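Local coordinates for protein homospermidine synthase (Legionella pneumophila subsp. pneumophila str. Philadelphia 1, PDB 2PH5) that binds NAD in a Rossmann-type domain and probably catalyses the formation of homospermidine, at residues A[207-212]-A[390-395]; A[211-216]-A[346-351]; A[222-227]-A[325-330]; A[350-355]-A[377-382]. All blocks are in the same frame, centred on the assembly; numbering follows the deposited sequence.

Contact 1 of 4, residues A[207-212]-A[390-395]; sequences EQDSQV and NATSLQ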
loop_
_atom_site.group_PDB
_atom_site.type_symbol
_atom_site.label_atom_id
_atom_site.label_comp_id
_atom_site.label_asym_id
_atom_site.label_seq_id
_atom_site.Cartn_x
_atom_site.Cartn_y
_atom_site.Cartn_z
ATOM N N GLU A 207 -12.106 9.887 6.620
ATOM C CA GLU A 207 -11.859 8.921 7.679
ATOM C C GLU A 207 -10.466 8.346 7.536
ATOM O O GLU A 207 -9.975 8.133 6.425
ATOM C CB GLU A 207 -12.888 7.783 7.633
ATOM C CG GLU A 207 -12.675 6.694 8.680
ATOM C CD GLU A 207 -13.681 5.552 8.568
ATOM O OE1 GLU A 207 -14.668 5.698 7.811
ATOM O OE2 GLU A 207 -13.493 4.510 9.243
ATOM N N GLN A 208 -9.837 8.087 8.672
ATOM C CA GLN A 208 -8.506 7.528 8.669
ATOM C C GLN A 208 -8.381 6.525 9.804
ATOM O O GLN A 208 -8.369 6.897 10.973
ATOM C CB GLN A 208 -7.494 8.651 8.811
ATOM C CG GLN A 208 -6.236 8.426 8.015
ATOM C CD GLN A 208 -5.596 9.732 7.609
ATOM O OE1 GLN A 208 -4.424 9.775 7.225
ATOM N NE2 GLN A 208 -6.372 10.815 7.687
ATOM N N ASP A 209 -8.308 5.250 9.431
ATOM C CA ASP A 209 -8.195 4.138 10.369
ATOM C C ASP A 209 -6.720 3.852 10.597
ATOM O O ASP A 209 -6.002 3.473 9.665
ATOM C CB ASP A 209 -8.866 2.892 9.776
ATOM C CG ASP A 209 -9.244 1.859 10.828
ATOM O OD1 ASP A 209 -8.475 1.647 11.794
ATOM O OD2 ASP A 209 -10.317 1.239 10.674
ATOM N N SER A 210 -6.273 4.027 11.839
ATOM C CA SER A 210 -4.878 3.782 12.199
ATOM C C SER A 210 -4.727 2.565 13.116
ATOM O O SER A 210 -3.683 2.379 13.734
ATOM C CB SER A 210 -4.277 5.018 12.890
ATOM O OG SER A 210 -4.919 5.302 14.124
ATOM N N GLN A 211 -5.757 1.733 13.213
ATOM C CA GLN A 211 -5.656 0.564 14.078
ATOM C C GLN A 211 -4.628 -0.432 13.536
ATOM O O GLN A 211 -4.748 -0.893 12.404
ATOM C CB GLN A 211 -7.036 -0.091 14.239
ATOM C CG GLN A 211 -8.070 0.897 14.811
ATOM C CD GLN A 211 -9.491 0.367 14.827
ATOM O OE1 GLN A 211 -9.899 -0.351 15.758
ATOM N NE2 GLN A 211 -10.261 0.712 13.789
ATOM N N VAL A 212 -3.598 -0.719 14.334
ATOM C CA VAL A 212 -2.560 -1.674 13.950
ATOM C C VAL A 212 -2.798 -2.973 14.707
ATOM O O VAL A 212 -3.553 -2.996 15.679
ATOM C CB VAL A 212 -1.136 -1.173 14.278
ATOM C CG1 VAL A 212 -0.782 -0.012 13.375
ATOM C CG2 VAL A 212 -1.038 -0.783 15.742
ATOM N N ASN A 390 -14.276 -2.784 18.276
ATOM C CA ASN A 390 -13.026 -2.113 17.990
ATOM C C ASN A 390 -13.475 -0.683 17.717
ATOM O O ASN A 390 -14.668 -0.392 17.763
ATOM C CB ASN A 390 -12.279 -2.712 16.780
ATOM C CG ASN A 390 -13.130 -2.806 15.525
ATOM O OD1 ASN A 390 -13.831 -1.860 15.145
ATOM N ND2 ASN A 390 -13.051 -3.951 14.855
ATOM N N ALA A 391 -12.526 0.208 17.459
ATOM C CA ALA A 391 -12.842 1.599 17.199
ATOM C C ALA A 391 -13.896 1.745 16.101
ATOM O O ALA A 391 -14.874 2.474 16.262
ATOM C CB ALA A 391 -11.577 2.347 16.818
ATOM N N THR A 392 -13.694 1.032 14.997
ATOM C CA THR A 392 -14.596 1.076 13.848
ATOM C C THR A 392 -15.996 0.565 14.149
ATOM O O THR A 392 -16.975 1.280 13.937
ATOM C CB THR A 392 -14.021 0.256 12.665
ATOM O OG1 THR A 392 -12.689 0.701 12.384
ATOM C CG2 THR A 392 -14.880 0.422 11.419
ATOM N N SER A 393 -16.101 -0.668 14.634
ATOM C CA SER A 393 -17.415 -1.226 14.919
ATOM C C SER A 393 -18.198 -0.371 15.914
ATOM O O SER A 393 -19.386 -0.104 15.709
ATOM C CB SER A 393 -17.294 -2.658 15.452
ATOM O OG SER A 393 -16.640 -2.686 16.707
ATOM N N LEU A 394 -17.533 0.069 16.981
ATOM C CA LEU A 394 -18.200 0.874 18.002
ATOM C C LEU A 394 -18.836 2.150 17.465
ATOM O O LEU A 394 -19.880 2.581 17.955
ATOM C CB LEU A 394 -17.240 1.236 19.144
ATOM C CG LEU A 394 -17.936 1.904 20.344
ATOM C CD1 LEU A 394 -19.110 1.023 20.781
ATOM C CD2 LEU A 394 -16.953 2.094 21.506
ATOM N N GLN A 395 -18.223 2.757 16.459
ATOM C CA GLN A 395 -18.787 3.979 15.917
ATOM C C GLN A 395 -20.043 3.654 15.114
ATOM O O GLN A 395 -20.962 4.471 15.016
ATOM C CB GLN A 395 -17.770 4.701 15.033
ATOM C CG GLN A 395 -16.557 5.200 15.770
ATOM C CD GLN A 395 -15.485 5.727 14.826
ATOM O OE1 GLN A 395 -15.077 5.040 13.894
ATOM N NE2 GLN A 395 -15.023 6.949 15.070
#

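Contact 2 of 4, residues A[211-216]-A[346-351]; sequences QVTYPP and RLILNE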
loop_
_atom_site.group_PDB
_atom_site.type_symbol
_atom_site.label_atom_id
_atom_site.label_comp_id
_atom_site.label_asym_id
_atom_site.label_seq_id
_atom_site.Cartn_x
_atom_site.Cartn_y
_atom_site.Cartn_z
ATOM N N GLN A 211 -5.757 1.733 13.213
ATOM C CA GLN A 211 -5.656 0.564 14.078
ATOM C C GLN A 211 -4.628 -0.432 13.536
ATOM O O GLN A 211 -4.748 -0.893 12.404
ATOM C CB GLN A 211 -7.036 -0.091 14.239
ATOM C CG GLN A 211 -8.070 0.897 14.811
ATOM C CD GLN A 211 -9.491 0.367 14.827
ATOM O OE1 GLN A 211 -9.899 -0.351 15.758
ATOM N NE2 GLN A 211 -10.261 0.712 13.789
ATOM N N VAL A 212 -3.598 -0.719 14.334
ATOM C CA VAL A 212 -2.560 -1.674 13.950
ATOM C C VAL A 212 -2.798 -2.973 14.707
ATOM O O VAL A 212 -3.553 -2.996 15.679
ATOM C CB VAL A 212 -1.136 -1.173 14.278
ATOM C CG1 VAL A 212 -0.782 -0.012 13.375
ATOM C CG2 VAL A 212 -1.038 -0.783 15.742
ATOM N N THR A 213 -2.130 -4.043 14.289
ATOM C CA THR A 213 -2.357 -5.339 14.913
ATOM C C THR A 213 -1.151 -6.234 15.143
ATOM O O THR A 213 -0.042 -5.954 14.692
ATOM C CB THR A 213 -3.304 -6.166 14.065
ATOM O OG1 THR A 213 -2.696 -6.376 12.788
ATOM C CG2 THR A 213 -4.636 -5.460 13.882
ATOM N N TYR A 214 -1.411 -7.339 15.837
ATOM C CA TYR A 214 -0.414 -8.352 16.130
ATOM C C TYR A 214 -1.129 -9.699 16.303
ATOM O O TYR A 214 -2.118 -9.803 17.022
ATOM C CB TYR A 214 0.357 -8.009 17.407
ATOM C CG TYR A 214 1.314 -9.110 17.794
ATOM C CD1 TYR A 214 2.558 -9.246 17.159
ATOM C CD2 TYR A 214 0.936 -10.085 18.716
ATOM C CE1 TYR A 214 3.393 -10.338 17.433
ATOM C CE2 TYR A 214 1.757 -11.171 18.990
ATOM C CZ TYR A 214 2.977 -11.295 18.344
ATOM O OH TYR A 214 3.739 -12.406 18.586
ATOM N N PRO A 215 -0.638 -10.754 15.631
ATOM C CA PRO A 215 0.522 -10.799 14.730
ATOM C C PRO A 215 0.258 -10.040 13.422
ATOM O O PRO A 215 -0.880 -9.671 13.128
ATOM C CB PRO A 215 0.701 -12.293 14.495
ATOM C CG PRO A 215 -0.717 -12.753 14.429
ATOM C CD PRO A 215 -1.343 -12.050 15.627
ATOM N N PRO A 216 1.307 -9.815 12.613
ATOM C CA PRO A 216 1.188 -9.098 11.337
ATOM C C PRO A 216 0.223 -9.775 10.360
ATOM O O PRO A 216 -0.320 -10.844 10.640
ATOM C CB PRO A 216 2.618 -9.110 10.796
ATOM C CG PRO A 216 3.458 -9.228 12.026
ATOM C CD PRO A 216 2.699 -10.232 12.842
ATOM N N ARG A 346 -10.473 -11.845 7.021
ATOM C CA ARG A 346 -10.306 -11.831 8.459
ATOM C C ARG A 346 -10.689 -10.480 9.028
ATOM O O ARG A 346 -10.376 -9.446 8.442
ATOM C CB ARG A 346 -8.860 -12.176 8.834
ATOM C CG ARG A 346 -8.614 -12.238 10.338
ATOM C CD ARG A 346 -7.355 -13.017 10.675
ATOM N NE ARG A 346 -6.160 -12.417 10.081
ATOM C CZ ARG A 346 -5.358 -11.556 10.700
ATOM N NH1 ARG A 346 -4.299 -11.070 10.068
ATOM N NH2 ARG A 346 -5.608 -11.194 11.955
ATOM N N LEU A 347 -11.398 -10.494 10.156
ATOM C CA LEU A 347 -11.818 -9.268 10.831
ATOM C C LEU A 347 -10.921 -9.064 12.039
ATOM O O LEU A 347 -10.914 -9.883 12.965
ATOM C CB LEU A 347 -13.273 -9.381 11.309
ATOM C CG LEU A 347 -13.825 -8.316 12.287
ATOM C CD1 LEU A 347 -13.956 -6.955 11.603
ATOM C CD2 LEU A 347 -15.202 -8.773 12.794
ATOM N N ILE A 348 -10.160 -7.980 12.041
ATOM C CA ILE A 348 -9.300 -7.744 13.180
ATOM C C ILE A 348 -10.046 -7.053 14.303
ATOM O O ILE A 348 -10.623 -5.979 14.135
ATOM C CB ILE A 348 -8.055 -6.947 12.796
ATOM C CG1 ILE A 348 -8.441 -5.732 11.945
ATOM C CG2 ILE A 348 -7.100 -7.865 12.071
ATOM C CD1 ILE A 348 -7.312 -4.728 11.748
ATOM N N LEU A 349 -10.024 -7.707 15.457
ATOM C CA LEU A 349 -10.701 -7.234 16.646
ATOM C C LEU A 349 -9.740 -7.316 17.833
ATOM O O LEU A 349 -9.175 -6.308 18.259
ATOM C CB LEU A 349 -11.925 -8.111 16.890
ATOM C CG LEU A 349 -12.955 -7.692 17.934
ATOM C CD1 LEU A 349 -13.612 -6.377 17.524
ATOM C CD2 LEU A 349 -14.001 -8.802 18.055
ATOM N N ASN A 350 -9.545 -8.519 18.358
ATOM C CA ASN A 350 -8.647 -8.705 19.488
ATOM C C ASN A 350 -7.181 -8.533 19.115
ATOM O O ASN A 350 -6.376 -8.121 19.948
ATOM C CB ASN A 350 -8.849 -10.084 20.111
ATOM C CG ASN A 350 -10.250 -10.277 20.638
ATOM O OD1 ASN A 350 -10.876 -9.329 21.124
ATOM N ND2 ASN A 350 -10.751 -11.506 20.558
ATOM N N GLU A 351 -6.822 -8.834 17.873
ATOM C CA GLU A 351 -5.432 -8.694 17.489
ATOM C C GLU A 351 -4.923 -7.262 17.376
ATOM O O GLU A 351 -3.712 -7.042 17.353
ATOM C CB GLU A 351 -5.128 -9.459 16.197
ATOM C CG GLU A 351 -6.090 -9.239 15.055
ATOM C CD GLU A 351 -7.277 -10.199 15.075
ATOM O OE1 GLU A 351 -8.221 -9.972 15.867
ATOM O OE2 GLU A 351 -7.256 -11.182 14.296
#

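Contact 3 of 4, residues A[222-227]-A[325-330]; sequences FVNTWS and PDARLS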
loop_
_atom_site.group_PDB
_atom_site.type_symbol
_atom_site.label_atom_id
_atom_site.label_comp_id
_atom_site.label_asym_id
_atom_site.label_seq_id
_atom_site.Cartn_x
_atom_site.Cartn_y
_atom_site.Cartn_z
ATOM N N PHE A 222 -7.646 -10.964 3.161
ATOM C CA PHE A 222 -8.021 -9.562 3.182
ATOM C C PHE A 222 -8.374 -9.249 4.641
ATOM O O PHE A 222 -9.323 -9.808 5.195
ATOM C CB PHE A 222 -9.213 -9.313 2.255
ATOM C CG PHE A 222 -9.405 -7.865 1.895
ATOM C CD1 PHE A 222 -9.963 -6.972 2.811
ATOM C CD2 PHE A 222 -9.004 -7.383 0.647
ATOM C CE1 PHE A 222 -10.119 -5.619 2.490
ATOM C CE2 PHE A 222 -9.156 -6.032 0.317
ATOM C CZ PHE A 222 -9.716 -5.146 1.240
ATOM N N VAL A 223 -7.585 -8.376 5.260
ATOM C CA VAL A 223 -7.779 -8.002 6.655
ATOM C C VAL A 223 -8.337 -6.582 6.780
ATOM O O VAL A 223 -7.860 -5.647 6.129
ATOM C CB VAL A 223 -6.441 -8.126 7.431
ATOM C CG1 VAL A 223 -6.669 -7.967 8.931
ATOM C CG2 VAL A 223 -5.822 -9.486 7.152
ATOM N N ASN A 224 -9.355 -6.424 7.621
ATOM C CA ASN A 224 -9.984 -5.125 7.790
ATOM C C ASN A 224 -10.648 -5.000 9.151
ATOM O O ASN A 224 -10.977 -5.996 9.799
ATOM C CB ASN A 224 -11.004 -4.902 6.669
ATOM C CG ASN A 224 -11.510 -3.470 6.609
ATOM O OD1 ASN A 224 -10.803 -2.527 6.968
ATOM N ND2 ASN A 224 -12.741 -3.303 6.136
ATOM N N THR A 225 -10.831 -3.764 9.592
ATOM C CA THR A 225 -11.447 -3.521 10.877
ATOM C C THR A 225 -12.940 -3.782 10.815
ATOM O O THR A 225 -13.614 -3.820 11.842
ATOM C CB THR A 225 -11.155 -2.102 11.337
ATOM O OG1 THR A 225 -11.449 -1.186 10.277
ATOM C CG2 THR A 225 -9.668 -1.983 11.708
ATOM N N TRP A 226 -13.451 -3.951 9.600
ATOM C CA TRP A 226 -14.860 -4.268 9.387
ATOM C C TRP A 226 -14.950 -5.267 8.244
ATOM O O TRP A 226 -13.926 -5.793 7.807
ATOM C CB TRP A 226 -15.693 -3.026 9.069
ATOM C CG TRP A 226 -15.124 -2.133 8.023
ATOM C CD1 TRP A 226 -14.018 -1.349 8.136
ATOM C CD2 TRP A 226 -15.672 -1.873 6.723
ATOM N NE1 TRP A 226 -13.840 -0.610 6.993
ATOM C CE2 TRP A 226 -14.837 -0.908 6.108
ATOM C CE3 TRP A 226 -16.786 -2.357 6.018
ATOM C CZ2 TRP A 226 -15.083 -0.414 4.815
ATOM C CZ3 TRP A 226 -17.028 -1.862 4.730
ATOM C CH2 TRP A 226 -16.177 -0.901 4.148
ATOM N N SER A 227 -16.157 -5.528 7.755
ATOM C CA SER A 227 -16.329 -6.496 6.681
ATOM C C SER A 227 -15.369 -6.358 5.505
ATOM O O SER A 227 -15.374 -5.346 4.800
ATOM C CB SER A 227 -17.749 -6.453 6.135
ATOM O OG SER A 227 -17.864 -7.355 5.053
ATOM N N PRO A 325 -3.801 0.172 8.118
ATOM C CA PRO A 325 -2.665 -0.346 7.346
ATOM C C PRO A 325 -2.819 -1.770 6.801
ATOM O O PRO A 325 -2.337 -2.070 5.705
ATOM C CB PRO A 325 -1.478 -0.191 8.309
ATOM C CG PRO A 325 -2.107 0.012 9.659
ATOM C CD PRO A 325 -3.344 0.802 9.363
ATOM N N ASP A 326 -3.487 -2.641 7.553
ATOM C CA ASP A 326 -3.694 -4.014 7.103
ATOM C C ASP A 326 -4.632 -4.047 5.899
ATOM O O ASP A 326 -4.452 -4.860 4.985
ATOM C CB ASP A 326 -4.271 -4.877 8.230
ATOM C CG ASP A 326 -3.210 -5.355 9.210
ATOM O OD1 ASP A 326 -3.589 -5.890 10.273
ATOM O OD2 ASP A 326 -2.004 -5.209 8.921
ATOM N N ALA A 327 -5.635 -3.172 5.899
ATOM C CA ALA A 327 -6.571 -3.111 4.782
ATOM C C ALA A 327 -5.869 -2.455 3.588
ATOM O O ALA A 327 -6.268 -2.654 2.444
ATOM C CB ALA A 327 -7.817 -2.315 5.166
ATOM N N ARG A 328 -4.822 -1.677 3.858
ATOM C CA ARG A 328 -4.066 -1.024 2.792
ATOM C C ARG A 328 -3.266 -2.089 2.083
ATOM O O ARG A 328 -3.236 -2.148 0.850
ATOM C CB ARG A 328 -3.119 0.028 3.356
ATOM C CG ARG A 328 -3.830 1.156 4.054
ATOM C CD ARG A 328 -2.853 2.038 4.834
ATOM N NE ARG A 328 -3.556 2.719 5.912
ATOM C CZ ARG A 328 -2.970 3.380 6.899
ATOM N NH1 ARG A 328 -3.720 3.956 7.834
ATOM N NH2 ARG A 328 -1.644 3.467 6.944
ATOM N N LEU A 329 -2.628 -2.940 2.874
ATOM C CA LEU A 329 -1.845 -4.037 2.335
ATOM C C LEU A 329 -2.799 -4.971 1.596
ATOM O O LEU A 329 -2.451 -5.526 0.558
ATOM C CB LEU A 329 -1.143 -4.803 3.466
ATOM C CG LEU A 329 -0.084 -4.065 4.287
ATOM C CD1 LEU A 329 0.379 -4.932 5.457
ATOM C CD2 LEU A 329 1.096 -3.714 3.408
ATOM N N SER A 330 -4.006 -5.138 2.134
ATOM C CA SER A 330 -4.993 -6.016 1.512
ATOM C C SER A 330 -5.400 -5.539 0.127
ATOM O O SER A 330 -5.396 -6.311 -0.834
ATOM C CB SER A 330 -6.228 -6.145 2.406
ATOM O OG SER A 330 -5.926 -6.874 3.581
#

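Contact 4 of 4, residues A[350-355]-A[377-382]; sequences NEIIDG and LSIQEA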
loop_
_atom_site.group_PDB
_atom_site.type_symbol
_atom_site.label_atom_id
_atom_site.label_comp_id
_atom_site.label_asym_id
_atom_site.label_seq_id
_atom_site.Cartn_x
_atom_site.Cartn_y
_atom_site.Cartn_z
ATOM N N ASN A 350 -9.545 -8.519 18.358
ATOM C CA ASN A 350 -8.647 -8.705 19.488
ATOM C C ASN A 350 -7.181 -8.533 19.115
ATOM O O ASN A 350 -6.376 -8.121 19.948
ATOM C CB ASN A 350 -8.849 -10.084 20.111
ATOM C CG ASN A 350 -10.250 -10.277 20.638
ATOM O OD1 ASN A 350 -10.876 -9.329 21.124
ATOM N ND2 ASN A 350 -10.751 -11.506 20.558
ATOM N N GLU A 351 -6.822 -8.834 17.873
ATOM C CA GLU A 351 -5.432 -8.694 17.489
ATOM C C GLU A 351 -4.923 -7.262 17.376
ATOM O O GLU A 351 -3.712 -7.042 17.353
ATOM C CB GLU A 351 -5.128 -9.459 16.197
ATOM C CG GLU A 351 -6.090 -9.239 15.055
ATOM C CD GLU A 351 -7.277 -10.199 15.075
ATOM O OE1 GLU A 351 -8.221 -9.972 15.867
ATOM O OE2 GLU A 351 -7.256 -11.182 14.296
ATOM N N ILE A 352 -5.816 -6.277 17.326
ATOM C CA ILE A 352 -5.314 -4.919 17.228
ATOM C C ILE A 352 -4.789 -4.481 18.591
ATOM O O ILE A 352 -5.435 -4.680 19.615
ATOM C CB ILE A 352 -6.381 -3.916 16.674
ATOM C CG1 ILE A 352 -6.761 -2.900 17.733
ATOM C CG2 ILE A 352 -7.616 -4.647 16.187
ATOM C CD1 ILE A 352 -7.450 -1.734 17.141
ATOM N N ILE A 353 -3.602 -3.888 18.599
ATOM C CA ILE A 353 -2.971 -3.474 19.843
ATOM C C ILE A 353 -2.928 -1.967 20.087
ATOM O O ILE A 353 -2.776 -1.529 21.223
ATOM C CB ILE A 353 -1.538 -4.018 19.894
ATOM C CG1 ILE A 353 -0.669 -3.291 18.858
ATOM C CG2 ILE A 353 -1.560 -5.516 19.637
ATOM C CD1 ILE A 353 0.726 -3.864 18.660
ATOM N N ASP A 354 -3.067 -1.172 19.033
ATOM C CA ASP A 354 -3.000 0.273 19.185
ATOM C C ASP A 354 -3.736 0.941 18.030
ATOM O O ASP A 354 -4.165 0.273 17.082
ATOM C CB ASP A 354 -1.529 0.707 19.178
ATOM C CG ASP A 354 -1.325 2.121 19.682
ATOM O OD1 ASP A 354 -0.368 2.773 19.214
ATOM O OD2 ASP A 354 -2.096 2.589 20.549
ATOM N N GLY A 355 -3.896 2.257 18.118
ATOM C CA GLY A 355 -4.553 2.982 17.043
ATOM C C GLY A 355 -5.954 3.497 17.302
ATOM O O GLY A 355 -6.545 3.261 18.354
ATOM N N LEU A 377 -12.021 7.965 17.856
ATOM C CA LEU A 377 -12.100 6.939 18.888
ATOM C C LEU A 377 -10.918 5.985 18.784
ATOM O O LEU A 377 -10.628 5.461 17.710
ATOM C CB LEU A 377 -13.406 6.141 18.747
ATOM C CG LEU A 377 -13.573 4.923 19.671
ATOM C CD1 LEU A 377 -13.688 5.403 21.107
ATOM C CD2 LEU A 377 -14.808 4.104 19.279
ATOM N N SER A 378 -10.236 5.765 19.901
ATOM C CA SER A 378 -9.102 4.858 19.924
ATOM C C SER A 378 -9.609 3.499 20.358
ATOM O O SER A 378 -10.691 3.387 20.946
ATOM C CB SER A 378 -8.052 5.329 20.920
ATOM O OG SER A 378 -8.544 5.208 22.244
ATOM N N ILE A 379 -8.816 2.471 20.076
ATOM C CA ILE A 379 -9.172 1.110 20.435
ATOM C C ILE A 379 -9.225 0.959 21.965
ATOM O O ILE A 379 -10.052 0.212 22.495
ATOM C CB ILE A 379 -8.158 0.093 19.834
ATOM C CG1 ILE A 379 -8.586 -1.338 20.178
ATOM C CG2 ILE A 379 -6.741 0.379 20.341
ATOM C CD1 ILE A 379 -9.899 -1.734 19.547
ATOM N N GLN A 380 -8.359 1.686 22.671
ATOM C CA GLN A 380 -8.324 1.620 24.130
ATOM C C GLN A 380 -9.628 2.112 24.753
ATOM O O GLN A 380 -10.219 1.440 25.605
ATOM C CB GLN A 380 -7.137 2.424 24.682
ATOM C CG GLN A 380 -5.769 1.784 24.412
ATOM C CD GLN A 380 -5.130 2.249 23.100
ATOM O OE1 GLN A 380 -5.819 2.656 22.165
ATOM N NE2 GLN A 380 -3.808 2.174 23.030
ATOM N N GLU A 381 -10.089 3.279 24.330
ATOM C CA GLU A 381 -11.326 3.790 24.879
ATOM C C GLU A 381 -12.510 2.895 24.483
ATOM O O GLU A 381 -13.415 2.652 25.286
ATOM C CB GLU A 381 -11.552 5.233 24.423
ATOM C CG GLU A 381 -12.907 5.762 24.801
ATOM C CD GLU A 381 -12.943 7.269 24.956
ATOM O OE1 GLU A 381 -12.004 7.961 24.488
ATOM O OE2 GLU A 381 -13.933 7.759 25.548
ATOM N N ALA A 382 -12.482 2.383 23.256
ATOM C CA ALA A 382 -13.548 1.524 22.766
ATOM C C ALA A 382 -13.658 0.234 23.575
ATOM O O ALA A 382 -14.748 -0.314 23.741
ATOM C CB ALA A 382 -13.319 1.197 21.298
HETATM O O HOH W 1 -4.256 4.458 20.302
#

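Contact 1 of 4, residues A[207-212]-A[390-395]
The carboxamide of Gln211 lies against the first turn of helix 391-408 and uses both of its polar atoms there. CG of Gln211 stands anti to the carbonyl carbon (chi1 -58°), and from there the extended chain carries the amide across. Gln211 NE2 donates to Thr392 OG1 at 2.8 Å, with the hydroxyl exactly in the amide plane, although the bond is bent (132° at the hydrogen). OE1 of Gln211 accepts from the backbone N of Ala391 at 3.2 Å, a donor that stands well above the carbonyl plane. Behind the amide, Asp209 closes an Asx turn: its OD1 accepts from both Gln211 N (3.1 Å) and Gln211 NE2 (2.8 Å), which fixes the rotation of the carboxamide. The Asp209 side chain crosses that of Thr392 at about a right angle, and its OD2 bonds to Thr225 OG1. Thr392 OG1 also hydrogen-bonds to Thr225 OG1 and Asp357 OD2, and bound NAD is about 7 Å from the Thr392 side chain. On the helix, Asn390 is the N-cap and forms a capping box with Ser393, Ser393 N reaching Asn390 OD1 at 2.6 Å. The buried contact ties strand 202-213 to helix 391-408, beside strand 352-364 and helix 379-385.

Contact 2 of 4, residues A[211-216]-A[346-351]
Thr213 and Tyr214 meet Ile348 and Glu351 in a partly buried contact between the end of strand 202-213, with the loop after it, and the turn that follows strand 344-347, close to the subunit interface. A single backbone hydrogen bond joins the two, from Tyr214 N to Glu351 O at 2.8 Å, and beside it CA of Thr213 lies 3.3 Å from the same oxygen. Thr213 provides the apolar part: its methyl CG2 meets CD1 of Ile348 at 3.5 Å, the two side chains crossing at about a right angle. CG2 of Thr213 is anti to the carbonyl carbon, which leaves OG1 (chi1 61°) on another side, where it bonds to Asp326 of helix 325-336. In the domain with the saccharopine dehydrogenase C-terminal sequence signature, the contact brings the end of strand 202-213, an inner strand of the six-stranded mixed sheet, beside the small parallel pair 221-224 and 344-347. The turn is braced from within by Glu351, whose chain bends at chi2 (-88°) back over its own loop: OE1 accepts from Leu349 N at 2.9 Å, and OE2 forms a salt bridge with Arg346 NH2, also 2.9 Å, lying in the guanidinium plane. Arg346 has a second acidic partner through NE, Glu221. Just before the cis peptide bond to Pro215, the Tyr214 ring meets Tyr214 of the second subunit edge-to-face.

Contact 3 of 4, residues A[222-227]-A[325-330]
Phe222 and Val223, on strand 221-224, lie against helix 325-336 with the two segment axes nearly antiparallel, 154° apart and 6.4 Å at closest approach. In the domain with the saccharopine dehydrogenase C-terminal signature, strands 221-224 and 344-347 form a small parallel pair; the helix runs along the edge of strand 221-224 that faces away from strand 344-347, and helix and strand meet there through the backbone of Val223. Ser330 carries much of the contact. With CG of Phe222 anti to the backbone N (chi1 -163°), Ser330 CB sits over the centre of the Phe222 ring, 3.5 Å from the centroid and 9° off the normal, a CH-pi contact. The ring also packs on Ala228, Leu231 and Ile232 of helix 228-236. Along the strand, Val223 and Asp326 stand side by side and point the same way, with CG1 of Val223 3.9 Å from OD1 of Asp326; that carboxylate oxygen bonds to Thr213. Ala327 comes close to the backbone, its CA making a CA-H...O contact with Val223 O at 3.1 Å, while its CB touches Asn224 OD1 at 3.5 Å. Past the strand, Ser227 touches the bound NAD and caps helix 228-236. The hydroxyl of Ser330 is gripped on two sides: it accepts from Val223 N at 2.8 Å and donates to Asp326 O at 2.9 Å, reaching that oxygen from the face of its plane opposite to Ser330 N.

Contact 4 of 4, residues A[350-355]-A[377-382]
Gln380 NE2 donates to Asp354 OD2 at 3.0 Å in a nearly straight bond (165° at the hydrogen). The two side chains cross with their carboxylate and amide planes 89° apart. The acid receives the donor on its anti side, whereas the bond stays close to the amide plane. A bend at chi2 (91°) swings CD of Gln380 out of an extended course, and the amide ends beside the carboxylate. One water sits within bonding distance of both groups, at 2.9 Å from Asp354 OD2 and 3.0 Å from Gln380 OE1. A second bond, between backbones, is equally straight: Ile379 N gives to Gly355 O at 3.0 Å, and the CA of Ser378 makes a CA-H...O contact with the same carbonyl. Gly355 has a positive phi, in a backbone conformation that suits glycine, since a CB would collide with the carbonyl O of Asp354. Ser378 is the N-cap of the helix, its OG accepting from Glu381 N at 3.2 Å. Farther in, Ile352 and Ile379 reach toward each other tip to tip, CD1 of Ile352 lying 3.3 Å from CG1 of Ile379. CG2 of Ile379 turns instead to the backbone, 3.5 Å from Gly355 O. The contact closes the open end of the beta hairpin made by strands 352-364 and 370-378, where the second strand passes directly into helix 379-385. Strand 202-213 flanks Ile352 and Asp354, Arg383 of helix 379-385 bonds to Ile352 O, and helix 391-408 lies against Leu377 and Ala382.

In the fold
All four contacts belong to the region with the saccharopine dehydrogenase C-terminal signature. Contacts 1 and 3 are buried, and contacts 2 and 4 are partly exposed. Contacts 1 and 2 share Gln211 and Val212 on strand 202-213, while contacts 2 and 4 share Asn350 and Glu351; strand 352-364 of contact 4 neighbours 202-213 in the mixed sheet. Contacts 2 and 3 meet through Thr213 and Asp326, contacts 1 and 3 through Asp209 and Thr225. Buried contact 1 is a polar network of side chains near NAD, and buried contact 3 combines a serine hydroxyl bonded to the strand backbone with a ring face. Contact 2 adds a salt bridge within its loop, contact 4 a water beside its amide-carboxylate pair.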